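Local coordinates for putative ABC transporter, ATP-binding protein ComA (Streptococcus mutans, PDB 3K8U) that is the peptidase C39 family domain of a putative ABC transporter ATP-binding protein, with the papain-like fold of the cysteine peptidase clan CA, at residues Y6-A20 and Y101-P115. Residues are numbered along the deposited sequence; the frame is centred on the assembly and turned at random.
Sequences YKLVPQIDTRDCGPA and YGSQNNQLIIGDPDP
Tyr6 sets its CB over the face of the Tyr101 ring, 3.7 Å from the centroid and almost on the normal. The two side chains run past each other in opposite directions, so the Tyr6 ring lies by CB of Tyr101, its plane turned 35° from that of the other ring. Ile109, on the neighbouring strand, adds a branched aliphatic surface: CG2 makes an off-centre CH-pi contact with the Tyr6 ring, and CD1 lies 3.5 Å from Tyr6 OH. With CG anti to its carbonyl carbon (chi1 -59°), Tyr101 reaches toward the loop, and its OH donates to Lys7 O (2.6 Å) from above the carbonyl plane. Leu8 crosses the phenol end at about a right angle and sends its methyls onto the backbone of Gly111 and Asp112; lacking a side chain, Gly111 leaves room for CD1 and, above all, for the Tyr101 ring. Gln11 N donates to Pro113 O at 2.9 Å. The rigid Pro113 ring packs on Cys17 SG, 3.6 Å from Pro113 CG, and small Ala20 lets it sit close to helix 17-28. Gln11 NE2 donates to Asp13 O, which Asp16 N reaches from the other face of its carbonyl. Asp112 OD1 accepts from Asp114 N in an Asx turn and is also hydrogen-bonded to His96 NE2. Cys17 and Gln11 both touch His96; with Asp112 they probably correspond to the catalytic cysteine, histidine and aspartate (asparagine in papain) and the oxyanion-hole glutamine of clan CA peptidases, consistent with an active-site cleft between helix and sheet.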
loop_
_atom_site.group_PDB
_atom_site.type_symbol
_atom_site.label_atom_id
_atom_site.label_comp_id
_atom_site.label_asym_id
_atom_site.label_seq_id
_atom_site.Cartn_x
_atom_site.Cartn_y
_atom_site.Cartn_z
ATOM N N TYR A 6 -12.571 2.328 5.981
ATOM C CA TYR A 6 -11.334 2.057 5.262
ATOM C C TYR A 6 -11.585 1.461 3.884
ATOM O O TYR A 6 -12.023 0.316 3.751
ATOM C CB TYR A 6 -10.443 1.148 6.109
ATOM C CG TYR A 6 -10.257 1.683 7.511
ATOM C CD1 TYR A 6 -10.687 0.956 8.618
ATOM C CD2 TYR A 6 -9.701 2.942 7.726
ATOM C CE1 TYR A 6 -10.573 1.474 9.908
ATOM C CE2 TYR A 6 -9.580 3.469 9.006
ATOM C CZ TYR A 6 -10.019 2.731 10.092
ATOM O OH TYR A 6 -9.916 3.259 11.359
ATOM N N LYS A 7 -11.306 2.258 2.859
ATOM C CA LYS A 7 -11.508 1.836 1.482
ATOM C C LYS A 7 -10.335 1.040 0.927
ATOM O O LYS A 7 -9.175 1.450 1.024
ATOM C CB LYS A 7 -11.825 3.049 0.603
ATOM C CG LYS A 7 -13.196 3.655 0.904
ATOM C CD LYS A 7 -13.446 4.958 0.157
ATOM C CE LYS A 7 -12.638 6.102 0.746
ATOM N NZ LYS A 7 -12.981 7.410 0.119
ATOM N N LEU A 8 -10.648 -0.129 0.384
ATOM C CA LEU A 8 -9.639 -1.001 -0.192
ATOM C C LEU A 8 -10.116 -1.608 -1.497
ATOM O O LEU A 8 -11.206 -2.185 -1.563
ATOM C CB LEU A 8 -9.288 -2.135 0.773
ATOM C CG LEU A 8 -8.379 -3.227 0.187
ATOM C CD1 LEU A 8 -6.930 -2.756 0.132
ATOM C CD2 LEU A 8 -8.482 -4.464 1.020
ATOM N N VAL A 9 -9.303 -1.454 -2.533
ATOM C CA VAL A 9 -9.601 -2.027 -3.835
ATOM C C VAL A 9 -8.787 -3.318 -3.870
ATOM O O VAL A 9 -7.553 -3.284 -3.873
ATOM C CB VAL A 9 -9.163 -1.096 -4.988
ATOM C CG1 VAL A 9 -9.433 -1.763 -6.332
ATOM C CG2 VAL A 9 -9.907 0.235 -4.906
ATOM N N PRO A 10 -9.467 -4.476 -3.814
ATOM C CA PRO A 10 -8.774 -5.764 -3.834
ATOM C C PRO A 10 -8.259 -6.160 -5.212
ATOM O O PRO A 10 -8.712 -5.642 -6.229
ATOM C CB PRO A 10 -9.848 -6.730 -3.338
ATOM C CG PRO A 10 -11.103 -6.145 -3.902
ATOM C CD PRO A 10 -10.924 -4.656 -3.668
ATOM N N GLN A 11 -7.257 -7.030 -5.229
ATOM C CA GLN A 11 -6.703 -7.522 -6.483
ATOM C C GLN A 11 -7.458 -8.795 -6.866
ATOM O O GLN A 11 -8.162 -9.385 -6.040
ATOM C CB GLN A 11 -5.212 -7.852 -6.320
ATOM C CG GLN A 11 -4.935 -9.070 -5.436
ATOM C CD GLN A 11 -3.454 -9.296 -5.190
ATOM O OE1 GLN A 11 -2.975 -9.138 -4.072
ATOM N NE2 GLN A 11 -2.723 -9.670 -6.238
ATOM N N ILE A 12 -7.343 -9.182 -8.132
ATOM C CA ILE A 12 -7.947 -10.416 -8.631
ATOM C C ILE A 12 -6.777 -11.191 -9.233
ATOM O O ILE A 12 -6.490 -12.312 -8.811
ATOM C CB ILE A 12 -9.050 -10.163 -9.688
ATOM C CG1 ILE A 12 -10.183 -9.330 -9.075
ATOM C CG2 ILE A 12 -9.608 -11.498 -10.183
ATOM C CD1 ILE A 12 -11.268 -8.926 -10.060
ATOM N N ASP A 13 -6.079 -10.572 -10.187
ATOM C CA ASP A 13 -4.893 -11.180 -10.800
ATOM C C ASP A 13 -3.782 -11.130 -9.746
ATOM O O ASP A 13 -3.640 -10.132 -9.041
ATOM C CB ASP A 13 -4.448 -10.394 -12.040
ATOM C CG ASP A 13 -5.325 -10.652 -13.256
ATOM O OD1 ASP A 13 -5.886 -11.764 -13.377
ATOM O OD2 ASP A 13 -5.431 -9.744 -14.110
ATOM N N THR A 14 -2.988 -12.196 -9.652
ATOM C CA THR A 14 -1.912 -12.267 -8.659
ATOM C C THR A 14 -0.820 -11.205 -8.784
ATOM O O THR A 14 -0.159 -10.873 -7.801
ATOM C CB THR A 14 -1.257 -13.674 -8.636
ATOM O OG1 THR A 14 -0.728 -13.985 -9.931
ATOM C CG2 THR A 14 -2.285 -14.729 -8.250
ATOM N N ARG A 15 -0.661 -10.642 -9.978
ATOM C CA ARG A 15 0.359 -9.623 -10.221
ATOM C C ARG A 15 -0.103 -8.199 -9.898
ATOM O O ARG A 15 0.696 -7.269 -9.947
ATOM C CB ARG A 15 0.779 -9.659 -11.696
ATOM C CG ARG A 15 -0.266 -9.046 -12.646
ATOM C CD ARG A 15 0.165 -9.103 -14.106
ATOM N NE ARG A 15 0.192 -10.469 -14.620
ATOM C CZ ARG A 15 0.665 -10.815 -15.814
ATOM N NH1 ARG A 15 1.159 -9.897 -16.634
ATOM N NH2 ARG A 15 0.647 -12.087 -16.189
ATOM N N ASP A 16 -1.372 -8.041 -9.530
ATOM C CA ASP A 16 -1.947 -6.716 -9.285
ATOM C C ASP A 16 -1.948 -6.094 -7.894
ATOM O O ASP A 16 -2.719 -5.167 -7.650
ATOM C CB ASP A 16 -3.376 -6.665 -9.843
ATOM C CG ASP A 16 -3.421 -6.729 -11.359
ATOM O OD1 ASP A 16 -2.447 -6.303 -12.010
ATOM O OD2 ASP A 16 -4.447 -7.189 -11.899
ATOM N N CYS A 17 -1.077 -6.542 -6.994
ATOM C CA CYS A 17 -1.071 -5.953 -5.656
ATOM C C CYS A 17 -0.691 -4.470 -5.680
ATOM O O CYS A 17 -1.270 -3.670 -4.941
ATOM C CB CYS A 17 -0.143 -6.716 -4.710
ATOM S SG CYS A 17 -0.484 -6.331 -2.978
ATOM N N GLY A 18 0.270 -4.115 -6.532
ATOM C CA GLY A 18 0.707 -2.730 -6.656
ATOM C C GLY A 18 -0.424 -1.840 -7.139
ATOM O O GLY A 18 -0.717 -0.804 -6.529
ATOM N N PRO A 19 -1.035 -2.179 -8.284
ATOM C CA PRO A 19 -2.145 -1.387 -8.819
ATOM C C PRO A 19 -3.264 -1.268 -7.781
ATOM O O PRO A 19 -3.868 -0.208 -7.633
ATOM C CB PRO A 19 -2.592 -2.217 -10.022
ATOM C CG PRO A 19 -1.315 -2.767 -10.528
ATOM C CD PRO A 19 -0.589 -3.187 -9.265
ATOM N N ALA A 20 -3.510 -2.352 -7.042
ATOM C CA ALA A 20 -4.558 -2.371 -6.021
ATOM C C ALA A 20 -4.335 -1.398 -4.866
ATOM O O ALA A 20 -5.256 -0.665 -4.500
ATOM C CB ALA A 20 -4.767 -3.784 -5.490
ATOM N N TYR A 101 -3.951 1.903 7.345
ATOM C CA TYR A 101 -5.001 2.866 7.676
ATOM C C TYR A 101 -4.891 3.503 9.049
ATOM O O TYR A 101 -5.397 4.604 9.266
ATOM C CB TYR A 101 -6.367 2.196 7.567
ATOM C CG TYR A 101 -6.666 1.635 6.203
ATOM C CD1 TYR A 101 -7.008 2.471 5.142
ATOM C CD2 TYR A 101 -6.608 0.263 5.975
ATOM C CE1 TYR A 101 -7.283 1.950 3.881
ATOM C CE2 TYR A 101 -6.879 -0.265 4.727
ATOM C CZ TYR A 101 -7.214 0.577 3.686
ATOM O OH TYR A 101 -7.460 0.038 2.448
ATOM N N GLY A 102 -4.274 2.795 9.986
ATOM C CA GLY A 102 -4.138 3.336 11.323
ATOM C C GLY A 102 -3.554 2.341 12.294
ATOM O O GLY A 102 -3.078 1.273 11.903
ATOM N N SER A 103 -3.570 2.710 13.570
ATOM C CA SER A 103 -3.051 1.857 14.625
ATOM C C SER A 103 -3.917 1.991 15.867
ATOM O O SER A 103 -4.392 3.083 16.190
ATOM C CB SER A 103 -1.607 2.236 14.961
ATOM O OG SER A 103 -1.524 3.561 15.457
ATOM N N GLN A 104 -4.144 0.871 16.541
ATOM C CA GLN A 104 -4.938 0.852 17.761
ATOM C C GLN A 104 -4.396 -0.241 18.671
ATOM O O GLN A 104 -4.434 -1.425 18.323
ATOM C CB GLN A 104 -6.419 0.608 17.456
ATOM C CG GLN A 104 -7.335 0.866 18.650
ATOM C CD GLN A 104 -8.809 0.702 18.318
ATOM O OE1 GLN A 104 -9.541 0.004 19.024
ATOM N NE2 GLN A 104 -9.253 1.350 17.245
ATOM N N ASN A 105 -3.871 0.178 19.822
ATOM C CA ASN A 105 -3.291 -0.716 20.823
ATOM C C ASN A 105 -1.961 -1.281 20.320
ATOM O O ASN A 105 -1.057 -0.527 19.952
ATOM C CB ASN A 105 -4.268 -1.850 21.176
ATOM C CG ASN A 105 -5.627 -1.336 21.619
ATOM O OD1 ASN A 105 -6.643 -1.599 20.973
ATOM N ND2 ASN A 105 -5.651 -0.594 22.722
ATOM N N ASN A 106 -1.844 -2.604 20.323
ATOM C CA ASN A 106 -0.642 -3.281 19.851
ATOM C C ASN A 106 -0.928 -3.827 18.446
ATOM O O ASN A 106 -0.310 -4.799 18.002
ATOM C CB ASN A 106 -0.281 -4.419 20.815
ATOM C CG ASN A 106 1.052 -5.070 20.490
ATOM O OD1 ASN A 106 2.052 -4.391 20.250
ATOM N ND2 ASN A 106 1.070 -6.398 20.484
ATOM N N GLN A 107 -1.873 -3.192 17.753
ATOM C CA GLN A 107 -2.253 -3.616 16.411
ATOM C C GLN A 107 -2.354 -2.481 15.402
ATOM O O GLN A 107 -2.531 -1.317 15.758
ATOM C CB GLN A 107 -3.584 -4.374 16.436
ATOM C CG GLN A 107 -3.554 -5.682 17.211
ATOM C CD GLN A 107 -4.698 -6.598 16.841
ATOM O OE1 GLN A 107 -4.484 -7.703 16.336
ATOM N NE2 GLN A 107 -5.927 -6.142 17.076
ATOM N N LEU A 108 -2.226 -2.845 14.133
ATOM C CA LEU A 108 -2.323 -1.900 13.032
ATOM C C LEU A 108 -3.519 -2.311 12.190
ATOM O O LEU A 108 -3.857 -3.491 12.134
ATOM C CB LEU A 108 -1.072 -1.981 12.156
ATOM C CG LEU A 108 0.267 -1.644 12.807
ATOM C CD1 LEU A 108 1.390 -1.872 11.819
ATOM C CD2 LEU A 108 0.247 -0.202 13.279
ATOM N N ILE A 109 -4.175 -1.339 11.571
ATOM C CA ILE A 109 -5.299 -1.632 10.692
ATOM C C ILE A 109 -4.695 -1.575 9.292
ATOM O O ILE A 109 -4.199 -0.530 8.866
ATOM C CB ILE A 109 -6.416 -0.577 10.806
ATOM C CG1 ILE A 109 -6.860 -0.432 12.262
ATOM C CG2 ILE A 109 -7.605 -0.980 9.928
ATOM C CD1 ILE A 109 -7.840 0.697 12.488
ATOM N N ILE A 110 -4.670 -2.713 8.610
ATOM C CA ILE A 110 -4.095 -2.768 7.270
ATOM C C ILE A 110 -5.073 -3.223 6.197
ATOM O O ILE A 110 -6.104 -3.829 6.489
ATOM C CB ILE A 110 -2.827 -3.665 7.231
ATOM C CG1 ILE A 110 -3.164 -5.109 7.610
ATOM C CG2 ILE A 110 -1.749 -3.108 8.182
ATOM C CD1 ILE A 110 -3.227 -6.058 6.433
ATOM N N GLY A 111 -4.732 -2.908 4.951
ATOM C CA GLY A 111 -5.552 -3.295 3.821
ATOM C C GLY A 111 -4.705 -4.147 2.904
ATOM O O GLY A 111 -3.740 -3.668 2.308
ATOM N N ASP A 112 -5.011 -5.436 2.868
ATOM C CA ASP A 112 -4.283 -6.373 2.027
ATOM C C ASP A 112 -5.144 -6.671 0.795
ATOM O O ASP A 112 -6.213 -7.254 0.919
ATOM C CB ASP A 112 -4.009 -7.663 2.822
ATOM C CG ASP A 112 -3.247 -8.711 2.025
ATOM O OD1 ASP A 112 -2.975 -8.505 0.825
ATOM O OD2 ASP A 112 -2.922 -9.765 2.604
ATOM N N PRO A 113 -4.674 -6.287 -0.409
ATOM C CA PRO A 113 -5.402 -6.517 -1.666
ATOM C C PRO A 113 -5.832 -7.975 -1.884
ATOM O O PRO A 113 -6.748 -8.237 -2.664
ATOM C CB PRO A 113 -4.406 -6.051 -2.723
ATOM C CG PRO A 113 -3.693 -4.923 -2.014
ATOM C CD PRO A 113 -3.429 -5.537 -0.661
ATOM N N ASP A 114 -5.154 -8.915 -1.223
ATOM C CA ASP A 114 -5.502 -10.341 -1.300
ATOM C C ASP A 114 -6.995 -10.372 -0.941
ATOM O O ASP A 114 -7.378 -9.979 0.159
ATOM C CB ASP A 114 -4.674 -11.111 -0.255
ATOM C CG ASP A 114 -5.003 -12.601 -0.183
ATOM O OD1 ASP A 114 -6.131 -13.024 -0.519
ATOM O OD2 ASP A 114 -4.123 -13.354 0.271
ATOM N N PRO A 115 -7.856 -10.825 -1.876
ATOM C CA PRO A 115 -9.301 -10.877 -1.629
ATOM C C PRO A 115 -9.783 -11.761 -0.483
ATOM O O PRO A 115 -10.923 -11.623 -0.041
ATOM C CB PRO A 115 -9.876 -11.280 -2.990
ATOM C CG PRO A 115 -8.777 -12.069 -3.615
ATOM C CD PRO A 115 -7.538 -11.277 -3.241
#